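Local coordinates for protein pullulanase (PDB 2WAN) that hydrolyses the alpha-1,6-glucosidic linkages of pullulan and, as a glycoside hydrolase of the alpha-amylase type, probably also removes branches from starch, at residues 285-290 / 297-302; 301-306 / 574-579; 697-702 / 870-875; 709-714 / 842-847. One frame throughout, in Å; residues are numbered along the deposited sequence.

Followed from the N terminus, the chain first closes contact 1, a tight hairpin of strands 288-292 and 295-302. Contact 2 opens on the second of these strands, sharing Leu301 and Pro302, and closes 268 residues later on a loop of the catalytic barrel, tying the sheet that holds strands 288-292 and 295-302 to it. On the opposite side of the molecule, the long loop that contact 3 closes between 697-702 and 870-875 contains the shorter one closed by contact 4. Both tie the region after helix 681-688 to the C-terminal all-beta domain, and they touch: Phe699 packs on Ile710, Tyr872 on Val714. Contacts 2 and 4 have centres about 49 Å apart.

Contact 1: 285-290 / 297-302; sequences THNLDV and AHNILP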
loop_
_atom_site.group_PDB
_atom_site.type_symbol
_atom_site.label_atom_id
_atom_site.label_comp_id
_atom_site.label_asym_id
_atom_site.label_seq_id
_atom_site.Cartn_x
_atom_site.Cartn_y
_atom_site.Cartn_z
ATOM N N THR A 285 -32.728 1.268 -1.469
ATOM C CA THR A 285 -32.995 2.714 -1.555
ATOM C C THR A 285 -34.009 3.205 -0.503
ATOM O O THR A 285 -34.243 4.411 -0.361
ATOM C CB THR A 285 -33.478 3.154 -2.981
ATOM O OG1 THR A 285 -34.810 2.665 -3.228
ATOM C CG2 THR A 285 -32.529 2.665 -4.090
ATOM N N HIS A 286 -34.594 2.272 0.245
ATOM C CA HIS A 286 -35.683 2.596 1.165
ATOM C C HIS A 286 -35.204 2.877 2.586
ATOM O O HIS A 286 -34.038 2.636 2.930
ATOM C CB HIS A 286 -36.725 1.465 1.159
ATOM C CG HIS A 286 -37.622 1.463 -0.043
ATOM N ND1 HIS A 286 -37.416 2.276 -1.139
ATOM C CD2 HIS A 286 -38.721 0.724 -0.328
ATOM C CE1 HIS A 286 -38.355 2.047 -2.040
ATOM N NE2 HIS A 286 -39.159 1.107 -1.573
ATOM N N ASN A 287 -36.110 3.405 3.407
ATOM C CA ASN A 287 -35.833 3.651 4.813
ATOM C C ASN A 287 -36.145 2.397 5.622
ATOM O O ASN A 287 -37.309 2.105 5.917
ATOM C CB ASN A 287 -36.659 4.835 5.317
ATOM C CG ASN A 287 -36.277 5.268 6.723
ATOM O OD1 ASN A 287 -35.275 4.820 7.288
ATOM N ND2 ASN A 287 -37.080 6.156 7.292
ATOM N N LEU A 288 -35.102 1.647 5.967
ATOM C CA LEU A 288 -35.283 0.359 6.639
ATOM C C LEU A 288 -34.884 0.485 8.101
ATOM O O LEU A 288 -33.883 1.131 8.427
ATOM C CB LEU A 288 -34.477 -0.745 5.933
ATOM C CG LEU A 288 -34.483 -0.808 4.394
ATOM C CD1 LEU A 288 -33.415 -1.756 3.876
ATOM C CD2 LEU A 288 -35.861 -1.186 3.826
ATOM N N ASP A 289 -35.683 -0.120 8.981
ATOM C CA ASP A 289 -35.461 -0.044 10.425
ATOM C C ASP A 289 -35.516 -1.422 11.065
ATOM O O ASP A 289 -36.251 -2.297 10.608
ATOM C CB ASP A 289 -36.501 0.860 11.093
ATOM C CG ASP A 289 -35.995 2.268 11.324
ATOM O OD1 ASP A 289 -36.385 2.874 12.345
ATOM O OD2 ASP A 289 -35.211 2.775 10.495
ATOM N N VAL A 290 -34.728 -1.603 12.119
ATOM C CA VAL A 290 -34.745 -2.843 12.887
ATOM C C VAL A 290 -34.950 -2.518 14.362
ATOM O O VAL A 290 -34.475 -1.497 14.854
ATOM C CB VAL A 290 -33.455 -3.701 12.660
ATOM C CG1 VAL A 290 -32.218 -2.959 13.127
ATOM C CG2 VAL A 290 -33.572 -5.072 13.346
ATOM N N ALA A 297 -35.237 1.212 18.350
ATOM C CA ALA A 297 -35.011 0.882 16.941
ATOM C C ALA A 297 -33.837 1.658 16.323
ATOM O O ALA A 297 -33.440 2.710 16.832
ATOM C CB ALA A 297 -36.292 1.125 16.130
ATOM N N HIS A 298 -33.294 1.128 15.224
ATOM C CA HIS A 298 -32.206 1.787 14.485
ATOM C C HIS A 298 -32.364 1.583 12.984
ATOM O O HIS A 298 -32.852 0.551 12.534
ATOM C CB HIS A 298 -30.837 1.244 14.919
ATOM C CG HIS A 298 -29.694 2.168 14.619
ATOM N ND1 HIS A 298 -29.039 2.180 13.406
ATOM C CD2 HIS A 298 -29.096 3.120 15.377
ATOM C CE1 HIS A 298 -28.084 3.093 13.431
ATOM N NE2 HIS A 298 -28.101 3.681 14.614
ATOM N N ASN A 299 -31.929 2.574 12.213
ATOM C CA ASN A 299 -31.832 2.432 10.765
ATOM C C ASN A 299 -30.893 1.293 10.372
ATOM O O ASN A 299 -29.903 1.031 11.071
ATOM C CB ASN A 299 -31.330 3.740 10.154
ATOM C CG ASN A 299 -31.184 3.659 8.645
ATOM O OD1 ASN A 299 -32.175 3.618 7.910
ATOM N ND2 ASN A 299 -29.944 3.629 8.177
ATOM N N ILE A 300 -31.223 0.619 9.273
ATOM C CA ILE A 300 -30.378 -0.416 8.678
ATOM C C ILE A 300 -29.698 0.185 7.444
ATOM O O ILE A 300 -30.357 0.489 6.434
ATOM C CB ILE A 300 -31.185 -1.662 8.229
ATOM C CG1 ILE A 300 -32.121 -2.167 9.336
ATOM C CG2 ILE A 300 -30.251 -2.779 7.749
ATOM C CD1 ILE A 300 -33.149 -3.189 8.850
ATOM N N LEU A 301 -28.384 0.363 7.527
ATOM C CA LEU A 301 -27.639 0.956 6.422
ATOM C C LEU A 301 -27.145 -0.151 5.525
ATOM O O LEU A 301 -26.556 -1.113 6.010
ATOM C CB LEU A 301 -26.455 1.778 6.934
ATOM C CG LEU A 301 -25.746 2.630 5.870
ATOM C CD1 LEU A 301 -26.532 3.910 5.603
ATOM C CD2 LEU A 301 -24.337 2.952 6.357
ATOM N N PRO A 302 -27.390 -0.039 4.206
ATOM C CA PRO A 302 -26.836 -1.030 3.299
ATOM C C PRO A 302 -25.295 -1.018 3.350
ATOM O O PRO A 302 -24.688 0.052 3.289
ATOM C CB PRO A 302 -27.347 -0.559 1.926
ATOM C CG PRO A 302 -28.619 0.199 2.262
ATOM C CD PRO A 302 -28.262 0.925 3.506
HETATM O O HOH W 1 -32.249 2.319 5.437
#
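Ile300 lays the end of its side chain across the neighbouring strand, over Leu288 and Val290. Its CG1 lies opposite the carbonyl carbon (chi1 -49°) and the chain then runs on extended, which carries CD1 to 4.0 Å from Leu288 CB. The same methyl carbon is 3.9 Å from Val290 CB, where the two side chains cross at about a right angle, and it also rests on the backbone of Asp289. Val290 turns CG1 inward between its own N and carbonyl carbon (chi1 62°), against the carbonyl oxygen of His298. These apolar groups line one side of a beta hairpin. Val290 and His298 form its hydrogen-bonded pair: Val290 N gives to His298 O at 2.9 Å and His298 N returns the bond to Val290 O. Further along, Ile300 N gives to Leu288 O at 2.8 Å. A water joins the strands there, accepting from Leu288 N at 3.0 Å and probably donating to Ile300 O. Asp289 and Asn299, the non-hydrogen-bonded pair, occupy the other face, and Asp289 OD2 comes to 3.4 Å from Asn299 CA. Swapping this aspartate for an alanine would remove the carboxylate beside that CA and would probably deprive Lys147 of a long, weak ionic partner. Within the larger sheet, strands 142-146 and 114-121 flank the hairpin. From them Val144 packs on both Val290 and Ile300, while Leu119 touches Ile300 and Val114 touches Val290.

Contact 2: 301-306 / 574-579; sequences LPRNVL and YRTDSN. With GOL (glycerol), chain C.
Arg303 stretches from the end of strand 295-302 to Thr576, in a loop of the alpha-amylase catalytic domain, a (beta/alpha)8 barrel. Its CB points toward that loop, and CG continues the line, opposite the backbone N (chi1 -176°). CD is the first atom to arrive, 3.5 Å from Thr576 OG1 and beside a glycerol probably left by the crystallisation liquor. The chain bends at the CG-CD bond (chi3 68°), turning NE and the guanidinium along the loop. NH1 then donates to Thr576 OG1 at 3.1 Å, the oxygen lying slightly tilted from the guanidinium plane. That hydroxyl is also bonded to Tyr118 of strand 114-121. NH2 forms a salt bridge with Asp120 and gives a hydrogen to a water, 3.0 Å from it, that is bonded in turn to Ser578 OG. A leucine in place of Arg303 would probably leave Asp120 without its ionic mate and Thr576 OG1 without its arginine donor. Glycerol C1 sits over one face of the guanidinium, and the glycerol spans the two segments: Asn304 ND2 donates to its O1 at 3.0 Å, while Thr576 N donates to its O3 at 2.9 Å.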
loop_
_atom_site.group_PDB
_atom_site.type_symbol
_atom_site.label_atom_id
_atom_site.label_comp_id
_atom_site.label_asym_id
_atom_site.label_seq_id
_atom_site.Cartn_x
_atom_site.Cartn_y
_atom_site.Cartn_z
ATOM N N LEU A 301 -28.384 0.363 7.527
ATOM C CA LEU A 301 -27.639 0.956 6.422
ATOM C C LEU A 301 -27.145 -0.151 5.525
ATOM O O LEU A 301 -26.556 -1.113 6.010
ATOM C CB LEU A 301 -26.455 1.778 6.934
ATOM C CG LEU A 301 -25.746 2.630 5.870
ATOM C CD1 LEU A 301 -26.532 3.910 5.603
ATOM C CD2 LEU A 301 -24.337 2.952 6.357
ATOM N N PRO A 302 -27.390 -0.039 4.206
ATOM C CA PRO A 302 -26.836 -1.030 3.299
ATOM C C PRO A 302 -25.295 -1.018 3.350
ATOM O O PRO A 302 -24.688 0.052 3.289
ATOM C CB PRO A 302 -27.347 -0.559 1.926
ATOM C CG PRO A 302 -28.619 0.199 2.262
ATOM C CD PRO A 302 -28.262 0.925 3.506
ATOM N N ARG A 303 -24.689 -2.188 3.524
ATOM C CA ARG A 303 -23.225 -2.308 3.469
ATOM C C ARG A 303 -22.862 -3.434 2.502
ATOM O O ARG A 303 -22.827 -3.219 1.300
ATOM C CB ARG A 303 -22.593 -2.476 4.865
ATOM C CG ARG A 303 -21.040 -2.518 4.845
ATOM C CD ARG A 303 -20.426 -2.606 6.245
ATOM N NE ARG A 303 -20.699 -3.892 6.894
ATOM C CZ ARG A 303 -20.048 -4.360 7.959
ATOM N NH1 ARG A 303 -19.062 -3.666 8.513
ATOM N NH2 ARG A 303 -20.393 -5.539 8.477
ATOM N N ASN A 304 -22.649 -4.653 2.995
ATOM C CA ASN A 304 -22.104 -5.697 2.138
ATOM C C ASN A 304 -23.107 -6.269 1.149
ATOM O O ASN A 304 -22.729 -6.974 0.217
ATOM C CB ASN A 304 -21.421 -6.793 2.953
ATOM C CG ASN A 304 -20.189 -6.288 3.686
ATOM O OD1 ASN A 304 -19.601 -5.280 3.298
ATOM N ND2 ASN A 304 -19.791 -6.987 4.746
ATOM N N VAL A 305 -24.380 -5.907 1.320
ATOM C CA VAL A 305 -25.383 -6.218 0.298
ATOM C C VAL A 305 -24.981 -5.619 -1.068
ATOM O O VAL A 305 -25.250 -6.208 -2.123
ATOM C CB VAL A 305 -26.794 -5.763 0.723
ATOM C CG1 VAL A 305 -26.887 -4.229 0.860
ATOM C CG2 VAL A 305 -27.845 -6.296 -0.260
ATOM N N LEU A 306 -24.307 -4.470 -1.032
ATOM C CA LEU A 306 -23.911 -3.776 -2.263
ATOM C C LEU A 306 -22.781 -4.483 -3.015
ATOM O O LEU A 306 -22.488 -4.132 -4.161
ATOM C CB LEU A 306 -23.552 -2.312 -1.966
ATOM C CG LEU A 306 -24.635 -1.476 -1.278
ATOM C CD1 LEU A 306 -24.097 -0.082 -0.916
ATOM C CD2 LEU A 306 -25.905 -1.365 -2.146
ATOM N N TYR A 574 -15.414 2.807 2.565
ATOM C CA TYR A 574 -14.496 2.709 3.720
ATOM C C TYR A 574 -14.736 1.416 4.502
ATOM O O TYR A 574 -15.810 0.833 4.406
ATOM C CB TYR A 574 -14.738 3.874 4.672
ATOM C CG TYR A 574 -14.519 5.210 4.017
ATOM C CD1 TYR A 574 -13.231 5.715 3.853
ATOM C CD2 TYR A 574 -15.590 5.951 3.515
ATOM C CE1 TYR A 574 -13.008 6.936 3.211
ATOM C CE2 TYR A 574 -15.377 7.186 2.884
ATOM C CZ TYR A 574 -14.089 7.669 2.737
ATOM O OH TYR A 574 -13.847 8.882 2.120
ATOM N N ARG A 575 -13.747 0.987 5.288
ATOM C CA ARG A 575 -13.917 -0.182 6.154
ATOM C C ARG A 575 -14.550 0.214 7.487
ATOM O O ARG A 575 -14.161 1.193 8.116
ATOM C CB ARG A 575 -12.596 -0.952 6.347
ATOM C CG ARG A 575 -12.014 -1.494 5.027
ATOM C CD ARG A 575 -10.727 -2.327 5.213
ATOM N NE ARG A 575 -10.314 -2.840 3.910
ATOM C CZ ARG A 575 -9.133 -2.634 3.333
ATOM N NH1 ARG A 575 -8.176 -1.960 3.963
ATOM N NH2 ARG A 575 -8.905 -3.141 2.121
ATOM N N THR A 576 -15.561 -0.545 7.895
ATOM C CA THR A 576 -16.203 -0.312 9.187
ATOM C C THR A 576 -16.252 -1.642 9.943
ATOM O O THR A 576 -16.202 -2.708 9.326
ATOM C CB THR A 576 -17.633 0.252 9.041
ATOM O OG1 THR A 576 -18.430 -0.659 8.281
ATOM C CG2 THR A 576 -17.617 1.624 8.352
ATOM N N ASP A 577 -16.331 -1.561 11.272
ATOM C CA ASP A 577 -16.429 -2.759 12.100
ATOM C C ASP A 577 -17.888 -3.091 12.413
ATOM O O ASP A 577 -18.802 -2.457 11.888
ATOM C CB ASP A 577 -15.583 -2.631 13.384
ATOM C CG ASP A 577 -15.984 -1.447 14.259
ATOM O OD1 ASP A 577 -17.162 -1.020 14.244
ATOM O OD2 ASP A 577 -15.111 -0.942 14.995
ATOM N N SER A 578 -18.102 -4.082 13.276
ATOM C CA SER A 578 -19.456 -4.546 13.551
ATOM C C SER A 578 -20.248 -3.607 14.459
ATOM O O SER A 578 -21.481 -3.738 14.566
ATOM C CB SER A 578 -19.428 -5.984 14.074
ATOM O OG SER A 578 -19.002 -6.849 13.035
ATOM N N ASN A 579 -19.541 -2.674 15.097
ATOM C CA ASN A 579 -20.157 -1.590 15.865
ATOM C C ASN A 579 -20.613 -0.434 14.984
ATOM O O ASN A 579 -21.327 0.457 15.445
ATOM C CB ASN A 579 -19.208 -1.050 16.935
ATOM C CG ASN A 579 -18.866 -2.082 17.993
ATOM O OD1 ASN A 579 -19.679 -2.943 18.325
ATOM N ND2 ASN A 579 -17.653 -2.001 18.524
HETATM C C1 GOL C . -16.589 -5.188 6.291
HETATM O O1 GOL C . -17.178 -6.472 6.150
HETATM C C2 GOL C . -16.697 -4.434 4.966
HETATM O O2 GOL C . -16.043 -5.160 3.936
HETATM C C3 GOL C . -16.063 -3.060 5.094
HETATM O O3 GOL C . -16.824 -2.199 5.913
HETATM O O HOH W 2 -18.178 -5.780 10.506
#

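Contact 3: 697-702 / 870-875; sequences QGFATG and VMYNPN
Phe699 holds its ring opposite its own backbone N (chi1 -177°), which sends it across to Tyr872 and Pro874. Tyr872 has CG opposite its carbonyl carbon (chi1 -48°); the phenol ring therefore leads off and the CB is what meets the phenylalanine. Tyr872 CB lies at the ring edge, in plane, 3.7 Å from Phe699 CE2, and the two side chains cross at about a right angle. Pro874 takes one face instead. Its CG stands 4.0 Å from the centroid of the Phe699 ring and 22° off the normal, a CH-pi contact displaced toward the rim, while Pro874 CD comes to 3.7 Å from Phe699 CZ. The proline is also pressed close to the backbone, with its CB only 3.0 Å from Phe699 O. No direct hydrogen bond crosses this contact, but one water spans it, donating to Ala700 O at 2.9 Å and to Pro874 O at 2.7 Å. The loop holding Phe699 is tied within itself, since Gly698 N donates to Thr701 OG1. On the other segment Asn873 OD1 accepts from Asn875 N at 3.1 Å and also from Asn875 ND2, so that one oxygen takes two bonds from Asn875 across Pro874. Farther out, Leu762 of helix 753-769 packs on the proline, and Tyr872 OH is bonded to Thr769. The bond from Asn875 N makes an Asx turn at the end of strand 868-873, where the C-terminal all-beta domain of this alpha-amylase-type enzyme packs against its catalytic barrel domain.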
loop_
_atom_site.group_PDB
_atom_site.type_symbol
_atom_site.label_atom_id
_atom_site.label_comp_id
_atom_site.label_asym_id
_atom_site.label_seq_id
_atom_site.Cartn_x
_atom_site.Cartn_y
_atom_site.Cartn_z
ATOM N N GLN A 697 22.969 2.077 15.867
ATOM C CA GLN A 697 23.872 1.944 14.726
ATOM C C GLN A 697 23.485 0.692 13.940
ATOM O O GLN A 697 22.722 -0.150 14.422
ATOM C CB GLN A 697 25.326 1.905 15.195
ATOM C CG GLN A 697 25.819 3.287 15.677
ATOM C CD GLN A 697 27.173 3.241 16.364
ATOM O OE1 GLN A 697 27.775 2.181 16.507
ATOM N NE2 GLN A 697 27.657 4.401 16.790
ATOM N N GLY A 698 23.995 0.594 12.715
ATOM C CA GLY A 698 23.808 -0.586 11.870
ATOM C C GLY A 698 25.128 -0.943 11.207
ATOM O O GLY A 698 26.201 -0.462 11.602
ATOM N N PHE A 699 25.055 -1.777 10.175
ATOM C CA PHE A 699 26.240 -2.236 9.445
ATOM C C PHE A 699 27.147 -1.087 8.981
ATOM O O PHE A 699 28.371 -1.158 9.111
ATOM C CB PHE A 699 25.800 -3.083 8.232
ATOM C CG PHE A 699 26.944 -3.659 7.447
ATOM C CD1 PHE A 699 27.686 -4.719 7.956
ATOM C CD2 PHE A 699 27.275 -3.147 6.183
ATOM C CE1 PHE A 699 28.751 -5.251 7.234
ATOM C CE2 PHE A 699 28.323 -3.696 5.436
ATOM C CZ PHE A 699 29.063 -4.751 5.974
ATOM N N ALA A 700 26.553 -0.037 8.416
ATOM C CA ALA A 700 27.360 1.039 7.846
ATOM C C ALA A 700 28.021 1.919 8.915
ATOM O O ALA A 700 29.000 2.603 8.617
ATOM C CB ALA A 700 26.520 1.909 6.887
ATOM N N THR A 701 27.489 1.875 10.142
ATOM C CA THR A 701 27.817 2.883 11.170
ATOM C C THR A 701 28.340 2.322 12.502
ATOM O O THR A 701 28.483 3.060 13.490
ATOM C CB THR A 701 26.608 3.782 11.473
ATOM O OG1 THR A 701 25.465 2.963 11.772
ATOM C CG2 THR A 701 26.313 4.699 10.279
ATOM N N GLY A 702 28.646 1.032 12.518
ATOM C CA GLY A 702 29.413 0.482 13.637
ATOM C C GLY A 702 28.850 -0.722 14.358
ATOM O O GLY A 702 29.569 -1.339 15.147
ATOM N N VAL A 870 32.922 -7.525 -5.002
ATOM C CA VAL A 870 32.568 -6.360 -4.189
ATOM C C VAL A 870 32.837 -6.731 -2.724
ATOM O O VAL A 870 32.475 -7.823 -2.290
ATOM C CB VAL A 870 31.053 -6.003 -4.324
ATOM C CG1 VAL A 870 30.635 -4.877 -3.356
ATOM C CG2 VAL A 870 30.708 -5.617 -5.770
ATOM N N MET A 871 33.449 -5.820 -1.965
ATOM C CA MET A 871 33.595 -6.007 -0.508
ATOM C C MET A 871 33.261 -4.725 0.247
ATOM O O MET A 871 33.808 -3.655 -0.071
ATOM C CB MET A 871 35.018 -6.461 -0.144
ATOM C CG MET A 871 35.222 -6.592 1.370
ATOM S SD MET A 871 36.786 -7.409 1.693
ATOM C CE MET A 871 37.080 -6.866 3.385
ATOM N N TYR A 872 32.368 -4.843 1.232
ATOM C CA TYR A 872 32.017 -3.732 2.117
ATOM C C TYR A 872 32.853 -3.854 3.377
ATOM O O TYR A 872 32.821 -4.900 4.035
ATOM C CB TYR A 872 30.536 -3.772 2.509
ATOM C CG TYR A 872 29.563 -3.981 1.368
ATOM C CD1 TYR A 872 29.547 -3.135 0.265
ATOM C CD2 TYR A 872 28.630 -5.007 1.428
ATOM C CE1 TYR A 872 28.620 -3.340 -0.790
ATOM C CE2 TYR A 872 27.720 -5.223 0.391
ATOM C CZ TYR A 872 27.728 -4.389 -0.706
ATOM O OH TYR A 872 26.817 -4.613 -1.711
ATOM N N ASN A 873 33.602 -2.804 3.693
ATOM C CA ASN A 873 34.372 -2.730 4.949
ATOM C C ASN A 873 33.924 -1.559 5.826
ATOM O O ASN A 873 34.432 -0.449 5.656
ATOM C CB ASN A 873 35.873 -2.601 4.691
ATOM C CG ASN A 873 36.653 -2.483 5.993
ATOM O OD1 ASN A 873 36.182 -2.952 7.020
ATOM N ND2 ASN A 873 37.799 -1.834 5.960
ATOM N N PRO A 874 33.000 -1.808 6.777
ATOM C CA PRO A 874 32.502 -0.741 7.656
ATOM C C PRO A 874 33.433 -0.403 8.814
ATOM O O PRO A 874 33.188 0.564 9.537
ATOM C CB PRO A 874 31.211 -1.332 8.213
ATOM C CG PRO A 874 31.442 -2.805 8.199
ATOM C CD PRO A 874 32.245 -3.062 6.960
ATOM N N ASN A 875 34.481 -1.193 8.980
ATOM C CA ASN A 875 35.370 -1.057 10.131
ATOM C C ASN A 875 36.317 0.124 10.028
ATOM O O ASN A 875 36.614 0.613 8.938
ATOM C CB ASN A 875 36.130 -2.360 10.327
ATOM C CG ASN A 875 35.204 -3.528 10.469
ATOM O OD1 ASN A 875 34.480 -3.636 11.463
ATOM N ND2 ASN A 875 35.176 -4.393 9.452
HETATM O O HOH W 3 31.309 2.351 10.302
#

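Contact 4: 709-714 / 842-847; sequences VIKNGV and LTFLES
Lys711 drapes its aliphatic chain over one face of the Phe844 ring. CE stands 3.7 Å from the centroid of the Phe844 ring, 16° off the normal, in a CH-pi contact. The chain is bent at chi3 (80°), which folds CE over the ring near CG while the earlier methylenes cover its far end: Lys711 CB is 3.7 Å from Phe844 CZ. The ammonium overshoots the centre, with Lys711 NZ 4.8 Å from the same centroid, so the cation-pi interaction is an off-centre one. Phe844 CZ itself runs up to the helix backbone, 3.5 Å from Lys711 O. One turn on, Val714 CG1 fills the angle between two residues of the strand, touching Phe844 CZ at 3.9 Å and Leu842 CD1 at the same distance. The other methyl of that leucine, CD2, lies over the opposite face of the phenylalanine ring, which is thus held between Lys711 and Leu842. What meets here is the last stretch of helix 707-714 and the first strand of the all-beta domain, 842-844, which follows directly on helix 835-841. The two segments run nearly antiparallel, their axes 10.8 Å apart at closest approach, with no hydrogen bond between them; packing, mostly of side chains, joins the two. Backbone hydrogen bonds between Thr843 and Glu855 and between Leu845 and Ala853 fix the strand against its neighbour 852-856, whose Phe854 touches both Val714 and Phe844. Within the helix, Val714 N bonds to Ile710 O at 2.8 Å, as in any alpha-helical turn, and an acetate ion, probably from the crystallisation liquor, lies near the Lys711 side chain.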
loop_
_atom_site.group_PDB
_atom_site.type_symbol
_atom_site.label_atom_id
_atom_site.label_comp_id
_atom_site.label_asym_id
_atom_site.label_seq_id
_atom_site.Cartn_x
_atom_site.Cartn_y
_atom_site.Cartn_z
ATOM N N VAL A 709 22.121 -10.208 7.907
ATOM C CA VAL A 709 21.053 -9.358 7.369
ATOM C C VAL A 709 21.516 -8.748 6.033
ATOM O O VAL A 709 20.790 -8.757 5.023
ATOM C CB VAL A 709 20.652 -8.258 8.378
ATOM C CG1 VAL A 709 19.847 -7.171 7.714
ATOM C CG2 VAL A 709 19.838 -8.870 9.523
ATOM N N ILE A 710 22.742 -8.250 6.018
ATOM C CA ILE A 710 23.281 -7.632 4.791
ATOM C C ILE A 710 23.445 -8.653 3.670
ATOM O O ILE A 710 23.127 -8.369 2.507
ATOM C CB ILE A 710 24.618 -6.880 5.071
ATOM C CG1 ILE A 710 24.403 -5.718 6.067
ATOM C CG2 ILE A 710 25.254 -6.372 3.770
ATOM C CD1 ILE A 710 23.296 -4.692 5.686
ATOM N N LYS A 711 23.960 -9.838 3.998
ATOM C CA LYS A 711 24.061 -10.894 2.988
ATOM C C LYS A 711 22.692 -11.209 2.375
ATOM O O LYS A 711 22.571 -11.386 1.163
ATOM C CB LYS A 711 24.685 -12.153 3.599
ATOM C CG LYS A 711 26.193 -11.990 3.857
ATOM C CD LYS A 711 26.760 -13.155 4.661
ATOM C CE LYS A 711 27.039 -14.370 3.817
ATOM N NZ LYS A 711 27.996 -15.261 4.548
ATOM N N ASN A 712 21.664 -11.289 3.213
ATOM C CA ASN A 712 20.325 -11.572 2.711
ATOM C C ASN A 712 19.791 -10.473 1.793
ATOM O O ASN A 712 19.091 -10.768 0.821
ATOM C CB ASN A 712 19.360 -11.845 3.860
ATOM C CG ASN A 712 19.362 -13.290 4.269
ATOM O OD1 ASN A 712 18.807 -14.141 3.575
ATOM N ND2 ASN A 712 20.007 -13.585 5.396
ATOM N N GLY A 713 20.138 -9.222 2.099
ATOM C CA GLY A 713 19.816 -8.097 1.206
ATOM C C GLY A 713 20.615 -8.093 -0.095
ATOM O O GLY A 713 20.079 -7.752 -1.154
ATOM N N VAL A 714 21.897 -8.463 -0.023
ATOM C CA VAL A 714 22.763 -8.509 -1.221
ATOM C C VAL A 714 22.178 -9.452 -2.290
ATOM O O VAL A 714 22.225 -9.159 -3.482
ATOM C CB VAL A 714 24.233 -8.936 -0.859
ATOM C CG1 VAL A 714 24.958 -9.486 -2.083
ATOM C CG2 VAL A 714 25.016 -7.771 -0.236
ATOM N N LEU A 842 26.228 -15.775 -8.020
ATOM C CA LEU A 842 26.726 -14.993 -6.872
ATOM C C LEU A 842 27.190 -15.923 -5.756
ATOM O O LEU A 842 26.441 -16.795 -5.290
ATOM C CB LEU A 842 25.654 -14.007 -6.365
ATOM C CG LEU A 842 26.031 -12.967 -5.280
ATOM C CD1 LEU A 842 25.011 -11.804 -5.254
ATOM C CD2 LEU A 842 26.139 -13.573 -3.876
ATOM N N THR A 843 28.433 -15.723 -5.331
ATOM C CA THR A 843 29.030 -16.493 -4.245
ATOM C C THR A 843 29.634 -15.530 -3.212
ATOM O O THR A 843 30.352 -14.606 -3.595
ATOM C CB THR A 843 30.129 -17.435 -4.811
ATOM O OG1 THR A 843 29.577 -18.266 -5.847
ATOM C CG2 THR A 843 30.734 -18.318 -3.717
ATOM N N PHE A 844 29.378 -15.766 -1.926
ATOM C CA PHE A 844 30.082 -15.022 -0.885
ATOM C C PHE A 844 31.484 -15.594 -0.677
ATOM O O PHE A 844 31.671 -16.813 -0.708
ATOM C CB PHE A 844 29.269 -15.026 0.417
ATOM C CG PHE A 844 28.040 -14.174 0.340
ATOM C CD1 PHE A 844 28.149 -12.785 0.404
ATOM C CD2 PHE A 844 26.784 -14.752 0.149
ATOM C CE1 PHE A 844 27.036 -11.969 0.297
ATOM C CE2 PHE A 844 25.628 -13.944 0.040
ATOM C CZ PHE A 844 25.748 -12.546 0.120
ATOM N N LEU A 845 32.451 -14.695 -0.499
ATOM C CA LEU A 845 33.855 -15.054 -0.295
ATOM C C LEU A 845 34.208 -14.920 1.175
ATOM O O LEU A 845 33.733 -13.996 1.861
ATOM C CB LEU A 845 34.763 -14.146 -1.126
ATOM C CG LEU A 845 34.547 -14.082 -2.650
ATOM C CD1 LEU A 845 35.533 -13.133 -3.330
ATOM C CD2 LEU A 845 34.641 -15.481 -3.277
ATOM N N GLU A 846 35.071 -15.812 1.671
ATOM C CA GLU A 846 35.541 -15.703 3.057
ATOM C C GLU A 846 36.239 -14.364 3.250
ATOM O O GLU A 846 37.083 -13.971 2.438
ATOM C CB GLU A 846 36.489 -16.867 3.411
ATOM C CG GLU A 846 37.048 -16.816 4.838
ATOM C CD GLU A 846 36.086 -17.329 5.894
ATOM O OE1 GLU A 846 35.097 -18.011 5.537
ATOM O OE2 GLU A 846 36.335 -17.053 7.093
ATOM N N SER A 847 35.849 -13.642 4.296
ATOM C CA SER A 847 36.440 -12.323 4.563
ATOM C C SER A 847 36.523 -12.083 6.081
ATOM O O SER A 847 35.933 -12.838 6.859
ATOM C CB SER A 847 35.619 -11.225 3.858
ATOM O OG SER A 847 34.321 -11.117 4.425
#